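Local structure of ribosomal protein L11 methyltransferase (Lactobacillus delbrueckii subsp. bulgaricus ATCC BAA-365, 3GRZ) at residues E100-A103 with A104-G107. The protein probably trimethylates lysine of ribosomal protein L11 using S-adenosyl-L-methionine, which its C-terminal part, represented here, is expected to bind. Sequence-based numbering, arbitrary orientation.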
ATOM      1  N   GLU B 100      14.007   1.709  21.344  1.00 31.17           N
ATOM      2  CA  GLU B 100      15.181   2.590  21.384  1.00 33.30           C
ATOM      3  C   GLU B 100      16.391   2.005  20.665  1.00 33.39           C
ATOM      4  O   GLU B 100      17.027   2.694  19.848  1.00 28.07           O
ATOM      5  CB  GLU B 100      15.565   2.963  22.816  1.00 38.47           C
ATOM      6  CG  GLU B 100      16.663   4.034  22.865  1.00 38.87           C
ATOM      7  CD  GLU B 100      17.048   4.471  24.272  1.00 44.38           C
ATOM      8  OE1 GLU B 100      16.702   3.788  25.260  1.00 42.12           O
ATOM      9  OE2 GLU B 100      17.717   5.514  24.384  1.00 51.65           O
ATOM     10  N   GLU B 101      16.694   0.738  20.952  1.00 34.27           N
ATOM     11  CA  GLU B 101      17.855   0.075  20.367  1.00 35.31           C
ATOM     12  C   GLU B 101      17.694  -0.178  18.866  1.00 32.64           C
ATOM     13  O   GLU B 101      18.639   0.039  18.099  1.00 32.71           O
ATOM     14  CB  GLU B 101      18.204  -1.219  21.135  1.00 36.91           C
ATOM     15  CG  GLU B 101      18.620  -0.952  22.604  1.00 49.31           C
ATOM     16  CD  GLU B 101      19.384  -2.105  23.289  1.00 55.28           C
ATOM     17  OE1 GLU B 101      19.799  -3.076  22.609  1.00 59.92           O
ATOM     18  OE2 GLU B 101      19.577  -2.020  24.526  1.00 61.41           O
ATOM     19  N   ASN B 102      16.505  -0.630  18.445  1.00 31.86           N
ATOM     20  CA  ASN B 102      16.205  -0.770  17.013  1.00 24.57           C
ATOM     21  C   ASN B 102      16.240   0.582  16.293  1.00 26.35           C
ATOM     22  O   ASN B 102      16.791   0.671  15.191  1.00 28.21           O
ATOM     23  CB  ASN B 102      14.884  -1.504  16.757  1.00 23.66           C
ATOM     24  CG  ASN B 102      14.961  -3.007  17.057  1.00 30.19           C
ATOM     25  OD1 ASN B 102      15.996  -3.642  16.869  1.00 32.13           O
ATOM     26  ND2 ASN B 102      13.848  -3.576  17.510  1.00 31.67           N
ATOM     27  N   ALA B 103      15.708   1.642  16.916  1.00 28.83           N
ATOM     28  CA  ALA B 103      15.820   2.998  16.306  1.00 32.26           C
ATOM     29  C   ALA B 103      17.284   3.374  16.058  1.00 31.45           C
ATOM     30  O   ALA B 103      17.654   3.799  14.950  1.00 30.07           O
ATOM     31  CB  ALA B 103      15.136   4.057  17.157  1.00 28.85           C
ATOM     32  N   ALA B 104      18.106   3.179  17.094  1.00 33.74           N
ATOM     33  CA  ALA B 104      19.535   3.487  17.077  1.00 29.43           C
ATOM     34  C   ALA B 104      20.282   2.700  16.003  1.00 28.38           C
ATOM     35  O   ALA B 104      21.166   3.250  15.344  1.00 36.59           O
ATOM     36  CB  ALA B 104      20.148   3.227  18.454  1.00 29.81           C
ATOM     37  N   LEU B 105      19.921   1.427  15.813  1.00 29.82           N
ATOM     38  CA  LEU B 105      20.487   0.617  14.711  1.00 31.00           C
ATOM     39  C   LEU B 105      20.217   1.232  13.351  1.00 30.38           C
ATOM     40  O   LEU B 105      20.935   0.966  12.377  1.00 32.70           O
ATOM     41  CB  LEU B 105      19.934  -0.815  14.712  1.00 32.64           C
ATOM     42  CG  LEU B 105      20.408  -1.798  15.786  1.00 38.90           C
ATOM     43  CD1 LEU B 105      19.519  -3.035  15.742  1.00 40.36           C
ATOM     44  CD2 LEU B 105      21.920  -2.153  15.642  1.00 32.01           C
ATOM     45  N   ASN B 106      19.167   2.047  13.271  1.00 30.02           N
ATOM     46  CA  ASN B 106      18.836   2.699  12.019  1.00 34.09           C
ATOM     47  C   ASN B 106      19.228   4.173  12.004  1.00 35.85           C
ATOM     48  O   ASN B 106      18.817   4.915  11.118  1.00 35.87           O
ATOM     49  CB  ASN B 106      17.353   2.479  11.702  1.00 34.00           C
ATOM     50  CG  ASN B 106      17.048   1.021  11.403  1.00 31.06           C
ATOM     51  OD1 ASN B 106      17.409   0.509  10.346  1.00 33.56           O
ATOM     52  ND2 ASN B 106      16.420   0.337  12.351  1.00 31.34           N
ATOM     53  N   GLY B 107      20.022   4.576  12.999  1.00 36.99           N
ATOM     54  CA  GLY B 107      20.559   5.931  13.099  1.00 36.59           C
ATOM     55  C   GLY B 107      19.535   6.967  13.517  1.00 34.31           C
ATOM     56  O   GLY B 107      19.669   8.138  13.176  1.00 36.16           O
TER
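Glu-100 O accepts the backbone N-H of Ala-104 at 3.0 Å, an ordinary alpha-helical bond near the C-terminal end of helix 93-105, and the way that helix ends illustrates how side chains and backbone share the work of ending one. At Glu-101 the pattern holds: its O receives Leu-105 N at 3.0 Å, while Leu-105 CG rests 3.4 Å from the same oxygen. Asn-102 is where it changes. Asn-102 O receives a weak bond from Asn-106 N at 3.4 Å and a shorter one from Asn-106 ND2 at 2.9 Å, the latter arriving from above the carbonyl plane with a bent N-H...O angle of 134°. Asn-106 CG lies anti to its own carbonyl carbon (chi1 -67°), which turns the amide back toward the last helical turn, and its OD1 accepts Arg-32 N. The side chain of Asn-102 ties the helix to its surroundings, OD1 to Asp-34 N and ND2 to Ser-71 O, and Leu-105 CD1 lies 3.7 Å from that OD1. Ala-103 O then takes Asn-106 N at 2.9 Å and also Ile-108 N; with Gly-107 N bonded to Ala-104 O, this is a Schellman motif, Gly-107 at positive phi being its C-prime residue. An alanine in place of Asn-106, lacking the amide, would probably weaken the hold on Asn-102 O and leave Arg-32 N without its acceptor. The chemistry thus implies a side-chain amide working both ways, its N-H supplementing a weak helical bond and its oxygen fastening the helix of a Rossmann-like beta-alpha-beta unit to strand 29-33 of the small three-stranded sheet.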